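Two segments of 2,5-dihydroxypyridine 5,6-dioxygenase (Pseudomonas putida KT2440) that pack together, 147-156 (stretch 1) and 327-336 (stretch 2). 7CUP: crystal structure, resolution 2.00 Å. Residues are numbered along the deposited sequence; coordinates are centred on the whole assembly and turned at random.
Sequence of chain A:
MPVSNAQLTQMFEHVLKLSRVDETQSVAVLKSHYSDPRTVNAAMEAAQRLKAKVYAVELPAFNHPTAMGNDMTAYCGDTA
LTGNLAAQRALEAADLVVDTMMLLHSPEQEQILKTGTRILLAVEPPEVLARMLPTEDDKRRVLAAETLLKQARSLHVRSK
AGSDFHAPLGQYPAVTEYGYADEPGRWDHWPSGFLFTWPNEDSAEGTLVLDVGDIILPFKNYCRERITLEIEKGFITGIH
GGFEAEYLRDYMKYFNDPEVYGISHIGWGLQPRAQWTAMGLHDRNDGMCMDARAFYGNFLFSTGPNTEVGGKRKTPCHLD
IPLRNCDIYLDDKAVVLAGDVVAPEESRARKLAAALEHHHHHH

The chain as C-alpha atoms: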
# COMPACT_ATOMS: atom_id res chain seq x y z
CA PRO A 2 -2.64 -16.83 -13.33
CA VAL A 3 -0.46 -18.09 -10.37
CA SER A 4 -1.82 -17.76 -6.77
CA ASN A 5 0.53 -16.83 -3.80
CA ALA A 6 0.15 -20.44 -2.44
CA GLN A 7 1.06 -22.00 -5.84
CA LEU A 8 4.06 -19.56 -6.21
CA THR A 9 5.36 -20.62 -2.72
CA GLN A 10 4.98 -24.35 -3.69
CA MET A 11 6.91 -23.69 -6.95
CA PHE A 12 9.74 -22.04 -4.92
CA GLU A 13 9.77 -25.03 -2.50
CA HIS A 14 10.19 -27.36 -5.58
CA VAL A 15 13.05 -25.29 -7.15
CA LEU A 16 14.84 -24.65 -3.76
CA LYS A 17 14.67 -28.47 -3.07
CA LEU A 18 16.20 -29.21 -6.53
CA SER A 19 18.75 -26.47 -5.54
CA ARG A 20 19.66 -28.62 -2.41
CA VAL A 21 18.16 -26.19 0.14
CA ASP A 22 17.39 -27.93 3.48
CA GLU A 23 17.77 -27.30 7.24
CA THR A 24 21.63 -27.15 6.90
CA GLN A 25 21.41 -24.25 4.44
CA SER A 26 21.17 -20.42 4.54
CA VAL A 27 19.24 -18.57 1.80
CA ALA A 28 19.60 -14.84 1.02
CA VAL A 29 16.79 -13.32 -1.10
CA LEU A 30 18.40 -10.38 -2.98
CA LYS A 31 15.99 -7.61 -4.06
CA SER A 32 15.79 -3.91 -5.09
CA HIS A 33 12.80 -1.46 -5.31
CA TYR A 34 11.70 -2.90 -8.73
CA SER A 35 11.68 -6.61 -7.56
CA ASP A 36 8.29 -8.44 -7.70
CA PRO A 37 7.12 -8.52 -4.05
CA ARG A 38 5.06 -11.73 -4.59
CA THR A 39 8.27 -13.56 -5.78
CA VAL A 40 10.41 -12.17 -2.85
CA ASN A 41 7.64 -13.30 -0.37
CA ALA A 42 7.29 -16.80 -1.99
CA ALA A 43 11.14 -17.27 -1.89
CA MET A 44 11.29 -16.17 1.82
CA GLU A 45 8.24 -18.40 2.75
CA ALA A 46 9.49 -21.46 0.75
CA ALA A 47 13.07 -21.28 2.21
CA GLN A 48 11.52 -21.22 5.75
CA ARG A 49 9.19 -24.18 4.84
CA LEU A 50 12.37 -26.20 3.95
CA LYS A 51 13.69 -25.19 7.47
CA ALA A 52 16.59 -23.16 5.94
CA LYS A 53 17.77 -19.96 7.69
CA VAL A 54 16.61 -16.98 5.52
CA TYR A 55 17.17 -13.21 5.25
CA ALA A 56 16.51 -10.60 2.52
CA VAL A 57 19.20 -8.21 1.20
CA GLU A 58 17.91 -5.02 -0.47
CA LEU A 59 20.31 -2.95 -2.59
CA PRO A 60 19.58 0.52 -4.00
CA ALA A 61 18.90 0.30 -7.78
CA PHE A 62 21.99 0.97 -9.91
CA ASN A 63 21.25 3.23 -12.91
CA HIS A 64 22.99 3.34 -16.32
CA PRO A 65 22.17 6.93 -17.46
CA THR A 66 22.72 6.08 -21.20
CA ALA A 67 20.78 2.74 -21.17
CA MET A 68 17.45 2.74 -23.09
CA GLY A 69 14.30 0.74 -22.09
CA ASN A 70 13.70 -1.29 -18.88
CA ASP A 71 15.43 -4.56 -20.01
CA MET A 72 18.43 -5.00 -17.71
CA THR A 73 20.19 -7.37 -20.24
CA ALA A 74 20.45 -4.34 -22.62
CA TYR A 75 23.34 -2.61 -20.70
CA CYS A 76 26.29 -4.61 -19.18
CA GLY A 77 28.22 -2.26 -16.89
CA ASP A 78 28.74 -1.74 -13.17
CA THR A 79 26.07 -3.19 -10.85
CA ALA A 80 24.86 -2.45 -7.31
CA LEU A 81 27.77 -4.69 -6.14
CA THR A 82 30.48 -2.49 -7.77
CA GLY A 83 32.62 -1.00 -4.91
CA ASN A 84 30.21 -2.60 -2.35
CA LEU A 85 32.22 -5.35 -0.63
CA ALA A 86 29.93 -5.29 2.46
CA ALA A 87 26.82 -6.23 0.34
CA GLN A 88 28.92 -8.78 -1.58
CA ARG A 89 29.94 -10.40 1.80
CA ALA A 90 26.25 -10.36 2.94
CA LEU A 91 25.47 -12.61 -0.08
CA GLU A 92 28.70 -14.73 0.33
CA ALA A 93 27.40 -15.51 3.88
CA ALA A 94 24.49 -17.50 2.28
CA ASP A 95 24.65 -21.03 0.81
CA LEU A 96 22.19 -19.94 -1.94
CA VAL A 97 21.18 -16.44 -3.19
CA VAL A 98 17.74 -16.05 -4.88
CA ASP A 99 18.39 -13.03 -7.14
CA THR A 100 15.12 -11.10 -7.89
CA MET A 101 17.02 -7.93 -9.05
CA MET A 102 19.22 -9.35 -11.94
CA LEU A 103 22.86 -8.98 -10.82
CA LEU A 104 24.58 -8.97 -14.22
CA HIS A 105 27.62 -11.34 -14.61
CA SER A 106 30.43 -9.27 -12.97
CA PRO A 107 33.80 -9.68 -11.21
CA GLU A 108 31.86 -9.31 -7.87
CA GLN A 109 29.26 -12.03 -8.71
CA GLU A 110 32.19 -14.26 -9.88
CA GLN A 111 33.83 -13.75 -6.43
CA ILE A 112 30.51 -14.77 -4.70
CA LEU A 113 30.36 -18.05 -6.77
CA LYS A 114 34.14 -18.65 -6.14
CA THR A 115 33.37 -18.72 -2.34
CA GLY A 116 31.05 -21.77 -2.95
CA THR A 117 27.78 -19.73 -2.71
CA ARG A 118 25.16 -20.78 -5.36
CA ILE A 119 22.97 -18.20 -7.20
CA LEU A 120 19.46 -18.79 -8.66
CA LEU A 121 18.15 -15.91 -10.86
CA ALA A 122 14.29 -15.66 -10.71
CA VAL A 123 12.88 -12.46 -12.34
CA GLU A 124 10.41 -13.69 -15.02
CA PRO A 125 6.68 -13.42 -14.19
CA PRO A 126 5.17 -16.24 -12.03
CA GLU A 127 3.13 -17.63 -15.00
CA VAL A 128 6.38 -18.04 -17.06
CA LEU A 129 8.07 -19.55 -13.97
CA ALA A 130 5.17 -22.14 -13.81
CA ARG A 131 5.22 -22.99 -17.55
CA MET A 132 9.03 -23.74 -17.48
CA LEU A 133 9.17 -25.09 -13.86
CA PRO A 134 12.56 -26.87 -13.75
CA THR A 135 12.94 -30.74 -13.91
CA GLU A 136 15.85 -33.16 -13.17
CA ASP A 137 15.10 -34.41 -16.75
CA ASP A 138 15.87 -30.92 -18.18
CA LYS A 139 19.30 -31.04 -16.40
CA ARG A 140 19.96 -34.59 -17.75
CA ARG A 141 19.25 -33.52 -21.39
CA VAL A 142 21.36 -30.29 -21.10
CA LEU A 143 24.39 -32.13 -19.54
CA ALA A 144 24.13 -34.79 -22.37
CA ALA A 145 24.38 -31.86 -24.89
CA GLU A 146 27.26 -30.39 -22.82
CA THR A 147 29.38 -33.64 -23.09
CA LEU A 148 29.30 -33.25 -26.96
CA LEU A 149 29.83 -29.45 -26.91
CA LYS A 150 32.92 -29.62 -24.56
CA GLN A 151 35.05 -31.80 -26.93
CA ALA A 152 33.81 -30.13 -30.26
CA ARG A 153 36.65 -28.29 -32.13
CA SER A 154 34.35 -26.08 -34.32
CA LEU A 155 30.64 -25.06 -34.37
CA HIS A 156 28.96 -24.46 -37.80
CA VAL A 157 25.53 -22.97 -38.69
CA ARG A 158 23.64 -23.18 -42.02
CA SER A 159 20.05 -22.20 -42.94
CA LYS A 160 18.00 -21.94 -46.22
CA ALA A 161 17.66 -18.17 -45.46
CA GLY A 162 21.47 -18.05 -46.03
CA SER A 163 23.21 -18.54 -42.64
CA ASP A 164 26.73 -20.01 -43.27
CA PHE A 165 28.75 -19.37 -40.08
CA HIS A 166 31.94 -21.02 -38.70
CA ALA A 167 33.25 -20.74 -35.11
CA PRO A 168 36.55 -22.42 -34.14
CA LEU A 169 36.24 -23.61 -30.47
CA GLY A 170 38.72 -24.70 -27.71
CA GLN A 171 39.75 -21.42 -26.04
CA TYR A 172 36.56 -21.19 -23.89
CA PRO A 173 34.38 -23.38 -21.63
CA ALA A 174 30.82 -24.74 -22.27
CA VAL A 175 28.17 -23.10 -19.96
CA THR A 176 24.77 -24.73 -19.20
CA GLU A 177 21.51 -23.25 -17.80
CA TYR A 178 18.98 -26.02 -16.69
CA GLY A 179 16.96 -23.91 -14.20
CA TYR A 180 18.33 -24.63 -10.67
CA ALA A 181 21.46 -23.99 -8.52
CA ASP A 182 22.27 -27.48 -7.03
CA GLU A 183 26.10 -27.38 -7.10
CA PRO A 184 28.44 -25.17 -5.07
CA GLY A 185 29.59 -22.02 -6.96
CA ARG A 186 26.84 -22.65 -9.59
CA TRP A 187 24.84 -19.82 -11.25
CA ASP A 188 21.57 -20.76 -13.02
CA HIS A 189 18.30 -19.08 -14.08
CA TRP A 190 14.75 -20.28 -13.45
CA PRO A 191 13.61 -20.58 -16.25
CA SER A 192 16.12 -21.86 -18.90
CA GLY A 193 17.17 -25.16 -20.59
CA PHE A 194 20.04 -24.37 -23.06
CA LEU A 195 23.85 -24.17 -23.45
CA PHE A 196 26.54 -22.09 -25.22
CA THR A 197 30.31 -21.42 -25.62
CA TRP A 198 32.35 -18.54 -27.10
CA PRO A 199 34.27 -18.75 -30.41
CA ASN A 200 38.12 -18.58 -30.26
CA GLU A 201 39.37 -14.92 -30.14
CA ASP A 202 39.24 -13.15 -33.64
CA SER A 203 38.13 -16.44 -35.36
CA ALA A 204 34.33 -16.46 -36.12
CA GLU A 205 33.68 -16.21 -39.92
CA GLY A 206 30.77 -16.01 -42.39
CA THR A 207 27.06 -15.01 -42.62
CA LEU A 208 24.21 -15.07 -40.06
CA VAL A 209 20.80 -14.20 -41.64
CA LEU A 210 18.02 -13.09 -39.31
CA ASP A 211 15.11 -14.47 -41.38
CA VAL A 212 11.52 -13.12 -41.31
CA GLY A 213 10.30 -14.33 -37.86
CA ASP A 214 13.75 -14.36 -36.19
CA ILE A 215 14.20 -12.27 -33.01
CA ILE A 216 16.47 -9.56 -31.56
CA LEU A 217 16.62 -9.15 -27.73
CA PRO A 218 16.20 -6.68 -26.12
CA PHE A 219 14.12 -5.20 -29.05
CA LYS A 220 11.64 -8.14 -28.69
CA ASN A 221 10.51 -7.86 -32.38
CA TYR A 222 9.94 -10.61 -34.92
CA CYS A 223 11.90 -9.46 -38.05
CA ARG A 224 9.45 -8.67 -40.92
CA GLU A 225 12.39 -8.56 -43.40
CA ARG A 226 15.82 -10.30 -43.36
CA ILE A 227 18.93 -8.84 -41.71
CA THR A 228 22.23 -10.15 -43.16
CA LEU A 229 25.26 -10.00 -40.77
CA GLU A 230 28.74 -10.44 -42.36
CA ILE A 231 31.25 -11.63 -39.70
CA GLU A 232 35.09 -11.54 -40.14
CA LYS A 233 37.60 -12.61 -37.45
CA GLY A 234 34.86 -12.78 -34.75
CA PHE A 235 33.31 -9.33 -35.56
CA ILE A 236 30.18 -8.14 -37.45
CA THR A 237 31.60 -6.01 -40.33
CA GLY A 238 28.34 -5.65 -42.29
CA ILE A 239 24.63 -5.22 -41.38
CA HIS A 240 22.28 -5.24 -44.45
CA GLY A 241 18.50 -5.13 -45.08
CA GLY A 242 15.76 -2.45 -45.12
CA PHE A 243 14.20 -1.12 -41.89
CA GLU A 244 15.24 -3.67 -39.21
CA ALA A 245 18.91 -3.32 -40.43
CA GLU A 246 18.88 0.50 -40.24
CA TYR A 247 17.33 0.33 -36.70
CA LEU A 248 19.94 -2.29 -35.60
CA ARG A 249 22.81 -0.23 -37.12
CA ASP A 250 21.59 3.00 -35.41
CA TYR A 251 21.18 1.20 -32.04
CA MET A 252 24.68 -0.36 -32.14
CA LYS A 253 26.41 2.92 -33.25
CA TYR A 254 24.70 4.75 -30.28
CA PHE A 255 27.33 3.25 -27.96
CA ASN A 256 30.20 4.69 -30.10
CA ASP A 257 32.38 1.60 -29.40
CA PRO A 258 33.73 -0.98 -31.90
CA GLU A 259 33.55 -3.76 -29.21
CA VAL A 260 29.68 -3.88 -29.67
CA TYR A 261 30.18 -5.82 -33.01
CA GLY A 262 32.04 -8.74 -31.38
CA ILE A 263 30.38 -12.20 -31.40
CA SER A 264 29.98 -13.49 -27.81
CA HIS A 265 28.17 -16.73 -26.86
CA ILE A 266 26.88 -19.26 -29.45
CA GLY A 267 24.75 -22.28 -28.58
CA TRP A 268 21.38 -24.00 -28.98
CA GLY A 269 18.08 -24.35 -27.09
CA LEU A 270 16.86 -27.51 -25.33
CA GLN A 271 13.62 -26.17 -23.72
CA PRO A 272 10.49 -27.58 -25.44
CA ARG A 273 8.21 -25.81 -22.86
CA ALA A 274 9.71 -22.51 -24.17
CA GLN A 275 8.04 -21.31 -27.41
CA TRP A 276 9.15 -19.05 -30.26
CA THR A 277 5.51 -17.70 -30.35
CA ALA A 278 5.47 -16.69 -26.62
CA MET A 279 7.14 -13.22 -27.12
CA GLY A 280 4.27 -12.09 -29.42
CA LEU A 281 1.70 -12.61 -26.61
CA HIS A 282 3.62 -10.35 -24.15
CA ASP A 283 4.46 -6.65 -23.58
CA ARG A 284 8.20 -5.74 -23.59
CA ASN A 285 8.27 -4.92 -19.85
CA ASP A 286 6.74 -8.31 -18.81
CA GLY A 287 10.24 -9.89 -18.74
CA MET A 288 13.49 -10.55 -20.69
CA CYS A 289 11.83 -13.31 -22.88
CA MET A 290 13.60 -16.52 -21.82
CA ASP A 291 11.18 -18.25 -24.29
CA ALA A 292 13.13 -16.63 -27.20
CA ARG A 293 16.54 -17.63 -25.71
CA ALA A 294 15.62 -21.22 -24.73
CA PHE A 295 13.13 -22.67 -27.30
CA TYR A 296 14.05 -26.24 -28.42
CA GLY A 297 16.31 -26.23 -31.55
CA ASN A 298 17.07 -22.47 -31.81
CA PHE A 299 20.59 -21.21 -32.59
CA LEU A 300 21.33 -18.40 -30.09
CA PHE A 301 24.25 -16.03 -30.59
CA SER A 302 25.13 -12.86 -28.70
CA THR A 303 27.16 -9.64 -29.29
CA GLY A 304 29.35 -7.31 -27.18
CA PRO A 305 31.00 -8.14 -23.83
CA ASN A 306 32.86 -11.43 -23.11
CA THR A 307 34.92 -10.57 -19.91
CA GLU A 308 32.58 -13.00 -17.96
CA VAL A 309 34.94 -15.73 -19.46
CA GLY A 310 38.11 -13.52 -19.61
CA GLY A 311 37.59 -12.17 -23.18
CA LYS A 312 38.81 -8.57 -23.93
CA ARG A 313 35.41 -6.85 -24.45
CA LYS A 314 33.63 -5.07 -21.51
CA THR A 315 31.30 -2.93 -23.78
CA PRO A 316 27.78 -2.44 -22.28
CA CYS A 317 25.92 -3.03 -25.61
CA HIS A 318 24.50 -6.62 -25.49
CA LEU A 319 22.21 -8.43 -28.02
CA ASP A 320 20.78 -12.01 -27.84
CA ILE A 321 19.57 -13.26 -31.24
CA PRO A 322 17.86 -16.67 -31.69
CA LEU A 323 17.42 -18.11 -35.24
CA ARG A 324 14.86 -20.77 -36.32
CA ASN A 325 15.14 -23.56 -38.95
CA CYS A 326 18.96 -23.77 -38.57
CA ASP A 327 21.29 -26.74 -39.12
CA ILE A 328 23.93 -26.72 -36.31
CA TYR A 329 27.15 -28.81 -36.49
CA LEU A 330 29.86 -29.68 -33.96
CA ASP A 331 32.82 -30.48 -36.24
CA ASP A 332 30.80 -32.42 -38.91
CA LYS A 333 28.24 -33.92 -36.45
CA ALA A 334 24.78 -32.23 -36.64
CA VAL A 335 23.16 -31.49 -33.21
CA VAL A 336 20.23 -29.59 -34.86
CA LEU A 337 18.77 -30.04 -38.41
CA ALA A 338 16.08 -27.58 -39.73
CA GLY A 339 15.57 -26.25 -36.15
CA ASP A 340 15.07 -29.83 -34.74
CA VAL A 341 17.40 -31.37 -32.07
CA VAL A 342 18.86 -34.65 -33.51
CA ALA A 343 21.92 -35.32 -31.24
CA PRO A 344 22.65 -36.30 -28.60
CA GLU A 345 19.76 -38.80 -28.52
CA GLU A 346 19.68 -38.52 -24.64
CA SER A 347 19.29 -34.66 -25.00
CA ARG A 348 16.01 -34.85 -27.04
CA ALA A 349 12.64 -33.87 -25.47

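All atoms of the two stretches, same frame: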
# COMPACT_ATOMS: atom_id res chain seq x y z
N THR A 147 28.27 -32.65 -22.94
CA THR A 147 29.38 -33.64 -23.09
C THR A 147 29.88 -33.60 -24.55
O THR A 147 31.12 -33.61 -24.75
CB THR A 147 29.02 -35.04 -22.56
OG1 THR A 147 27.97 -35.60 -23.36
CG2 THR A 147 28.57 -35.07 -21.12
N LEU A 148 28.97 -33.48 -25.53
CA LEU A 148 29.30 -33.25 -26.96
C LEU A 148 29.96 -31.88 -27.14
O LEU A 148 31.05 -31.82 -27.73
CB LEU A 148 28.02 -33.32 -27.81
CG LEU A 148 27.71 -34.68 -28.43
CD1 LEU A 148 26.39 -34.64 -29.17
CD2 LEU A 148 28.82 -35.11 -29.39
N LEU A 149 29.32 -30.82 -26.68
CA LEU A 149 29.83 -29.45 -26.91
C LEU A 149 31.28 -29.33 -26.41
O LEU A 149 32.04 -28.65 -27.09
CB LEU A 149 28.92 -28.43 -26.22
CG LEU A 149 29.40 -26.99 -26.33
CD1 LEU A 149 29.67 -26.61 -27.78
CD2 LEU A 149 28.40 -26.02 -25.70
N LYS A 150 31.63 -29.91 -25.26
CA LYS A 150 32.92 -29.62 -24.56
C LYS A 150 34.10 -30.07 -25.42
O LYS A 150 35.11 -29.32 -25.47
CB LYS A 150 32.98 -30.28 -23.18
CG LYS A 150 32.32 -29.46 -22.07
CD LYS A 150 32.10 -30.24 -20.80
CE LYS A 150 33.25 -30.08 -19.83
NZ LYS A 150 33.19 -31.10 -18.76
N GLN A 151 33.97 -31.21 -26.09
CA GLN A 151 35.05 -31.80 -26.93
C GLN A 151 35.03 -31.24 -28.38
O GLN A 151 36.09 -31.32 -29.03
CB GLN A 151 35.01 -33.33 -26.83
CG GLN A 151 33.68 -34.00 -27.14
CD GLN A 151 33.36 -34.03 -28.62
OE1 GLN A 151 33.73 -33.14 -29.38
NE2 GLN A 151 32.65 -35.08 -29.03
N ALA A 152 33.92 -30.65 -28.87
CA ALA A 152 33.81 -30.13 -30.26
C ALA A 152 34.97 -29.17 -30.52
O ALA A 152 35.40 -28.51 -29.56
CB ALA A 152 32.49 -29.43 -30.51
N ARG A 153 35.46 -29.11 -31.76
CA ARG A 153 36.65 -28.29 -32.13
C ARG A 153 36.20 -27.06 -32.93
O ARG A 153 36.95 -26.05 -32.93
CB ARG A 153 37.66 -29.16 -32.90
CG ARG A 153 38.52 -30.04 -32.01
CD ARG A 153 39.48 -29.22 -31.16
NE ARG A 153 40.87 -29.19 -31.65
CZ ARG A 153 41.41 -28.27 -32.46
NH1 ARG A 153 40.69 -27.27 -32.95
NH2 ARG A 153 42.69 -28.36 -32.80
N SER A 154 35.04 -27.17 -33.59
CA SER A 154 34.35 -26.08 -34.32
C SER A 154 32.83 -26.21 -34.14
O SER A 154 32.32 -27.36 -34.00
CB SER A 154 34.71 -26.10 -35.78
OG SER A 154 33.98 -27.13 -36.44
N LEU A 155 32.12 -25.08 -34.19
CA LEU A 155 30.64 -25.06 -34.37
C LEU A 155 30.33 -24.45 -35.75
O LEU A 155 31.01 -23.46 -36.11
CB LEU A 155 29.99 -24.28 -33.22
CG LEU A 155 28.47 -24.10 -33.31
CD1 LEU A 155 27.87 -23.95 -31.92
CD2 LEU A 155 28.10 -22.91 -34.17
N HIS A 156 29.36 -25.00 -36.47
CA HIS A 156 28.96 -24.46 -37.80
C HIS A 156 27.44 -24.31 -37.92
O HIS A 156 26.68 -25.26 -37.58
CB HIS A 156 29.55 -25.30 -38.97
CG HIS A 156 29.70 -24.49 -40.22
ND1 HIS A 156 30.91 -23.89 -40.59
CD2 HIS A 156 28.79 -24.09 -41.15
CE1 HIS A 156 30.74 -23.19 -41.70
NE2 HIS A 156 29.45 -23.30 -42.07
N ASP A 327 20.47 -25.52 -39.27
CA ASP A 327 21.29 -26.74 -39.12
C ASP A 327 22.51 -26.32 -38.30
O ASP A 327 23.16 -25.33 -38.67
CB ASP A 327 21.66 -27.33 -40.48
CG ASP A 327 20.48 -27.75 -41.35
OD1 ASP A 327 19.39 -28.03 -40.81
OD2 ASP A 327 20.67 -27.79 -42.56
N ILE A 328 22.78 -27.03 -37.21
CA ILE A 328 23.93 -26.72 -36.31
C ILE A 328 24.82 -27.96 -36.24
O ILE A 328 24.29 -29.07 -35.88
CB ILE A 328 23.46 -26.31 -34.90
CG1 ILE A 328 22.34 -25.27 -34.94
CG2 ILE A 328 24.67 -25.82 -34.11
CD1 ILE A 328 21.73 -24.99 -33.58
N TYR A 329 26.11 -27.75 -36.50
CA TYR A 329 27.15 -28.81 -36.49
C TYR A 329 28.23 -28.51 -35.45
O TYR A 329 28.70 -27.34 -35.34
CB TYR A 329 27.82 -28.96 -37.86
CG TYR A 329 26.85 -29.30 -38.94
CD1 TYR A 329 26.23 -28.31 -39.68
CD2 TYR A 329 26.53 -30.61 -39.21
CE1 TYR A 329 25.31 -28.61 -40.67
CE2 TYR A 329 25.62 -30.94 -40.20
CZ TYR A 329 25.01 -29.94 -40.93
OH TYR A 329 24.11 -30.26 -41.89
N LEU A 330 28.62 -29.58 -34.76
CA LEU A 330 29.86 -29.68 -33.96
C LEU A 330 30.87 -30.52 -34.75
O LEU A 330 30.58 -31.71 -35.02
CB LEU A 330 29.52 -30.34 -32.62
CG LEU A 330 28.57 -29.54 -31.74
CD1 LEU A 330 28.39 -30.22 -30.39
CD2 LEU A 330 29.07 -28.10 -31.58
N ASP A 331 31.97 -29.90 -35.17
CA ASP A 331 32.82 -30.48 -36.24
C ASP A 331 31.87 -30.83 -37.39
O ASP A 331 31.17 -29.90 -37.85
CB ASP A 331 33.66 -31.59 -35.62
CG ASP A 331 34.43 -31.04 -34.43
OD1 ASP A 331 34.30 -31.60 -33.36
OD2 ASP A 331 35.10 -30.02 -34.59
N ASP A 332 31.75 -32.09 -37.81
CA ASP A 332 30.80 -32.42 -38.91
C ASP A 332 29.73 -33.37 -38.38
O ASP A 332 29.21 -34.17 -39.16
CB ASP A 332 31.51 -32.88 -40.19
CG ASP A 332 32.69 -33.80 -39.93
OD1 ASP A 332 32.57 -34.62 -39.00
OD2 ASP A 332 33.70 -33.67 -40.66
N LYS A 333 29.38 -33.23 -37.10
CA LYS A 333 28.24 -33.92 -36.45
C LYS A 333 27.15 -32.89 -36.16
O LYS A 333 27.39 -31.95 -35.37
CB LYS A 333 28.73 -34.62 -35.18
CG LYS A 333 27.65 -35.34 -34.37
CD LYS A 333 26.96 -36.49 -35.11
CE LYS A 333 26.04 -37.30 -34.23
NZ LYS A 333 26.69 -37.65 -32.94
N ALA A 334 25.99 -33.07 -36.79
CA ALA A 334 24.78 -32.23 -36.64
C ALA A 334 24.17 -32.48 -35.26
O ALA A 334 23.98 -33.67 -34.92
CB ALA A 334 23.77 -32.56 -37.71
N VAL A 335 23.91 -31.41 -34.50
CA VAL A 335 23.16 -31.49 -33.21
C VAL A 335 21.72 -31.01 -33.45
O VAL A 335 20.79 -31.52 -32.79
CB VAL A 335 23.87 -30.73 -32.07
CG1 VAL A 335 25.07 -31.50 -31.55
CG2 VAL A 335 24.27 -29.31 -32.45
N VAL A 336 21.56 -30.08 -34.39
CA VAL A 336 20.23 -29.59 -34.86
C VAL A 336 20.20 -29.64 -36.39
O VAL A 336 21.19 -29.23 -37.02
CB VAL A 336 19.99 -28.16 -34.33
CG1 VAL A 336 18.59 -27.65 -34.63
CG2 VAL A 336 20.28 -28.07 -32.84
O HOH W 1 32.03 -27.28 -38.18

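The two stretches are joined most firmly through their backbones. Strand 154-156 runs antiparallel to strand 327-330, with an angle of 168° between their directions and a closest approach of 4.6 Å between their axes. His156 and Tyr329 form a hydrogen-bonded pair. His156 N donates to Tyr329 O at 2.7 Å, and Tyr329 N donates back to His156 O at 2.8 Å. Both bonds are short and fairly straight, as expected where two antiparallel strands lie in good register. The next pair, Leu155 with Leu330, is of the non-hydrogen-bonded kind. Beyond it the ladder closes with Asp331 N donating to Ser154 O at 2.8 Å, nearly in line.

The carbonyls that accept these bonds also meet CA-H groups of the facing strand. Leu155 CA lies 3.1 Å from Tyr329 O. Leu330 CA lies 3.4 Å from Ser154 O, and Ile328 CA is at the same 3.4 Å distance from His156 O. Such contacts are common in antiparallel sheets and add a weak polar component.

Asp331 extends the bonding past the end of its strand. Its CA-to-CB bond points sideways, but its carboxylate comes nearer to stretch 1 and meets the backbone that leads into strand 154-156. Arg153 N donates to both oxygens, at 3.2 Å to Asp331 OD1 and 3.0 Å to Asp331 OD2. Ser154 N also reaches Asp331 OD2 at 3.0 Å, but this bond is weak because its angle is poor. A negatively charged carboxylate is a good acceptor for these two successive amides. The partner on Arg153 is its backbone; the end of its side chain leads away. One water adds a further link, lying 2.6 Å from Ser154 OG and donating to Asp331 O at 2.8 Å.

The apolar packing centres on Leu330, which has the largest area covered by the other stretch. Leu155 and Leu330 point to the same face of the sheet, and Leu155 CB lies 4.3 Å from Leu330 CD2. The helix of stretch 1 also meets this leucine. Leu148 CB approaches Leu330 CD1 at 4.1 Å, and Leu149 CD1 approaches Leu330 CD2 at the same distance. Ala152, in the link between helix and strand, places its CB 3.8 Å from Leu330 CB. Leu330 is thus in contact with the helix, the link and the strand. These buried or partly exposed aliphatic groups pack by shape and by exclusion of water.

Two contacts widen this apolar patch. Leu148 CD1 meets Val335 CG1 at 4.2 Å, and Leu155 CG meets Ile328 CG2 at 4.2 Å.

The side chains of His156 and Tyr329 point to the other face of the sheet. Their CB atoms are 4.2 Å apart, His156 CB to Tyr329 CB, a spacing that follows from their backbone pairing. The imidazole nitrogens of His156 are hydrogen-bonded elsewhere in the structure. Together the two stretches bury 578 Å², counting both sides.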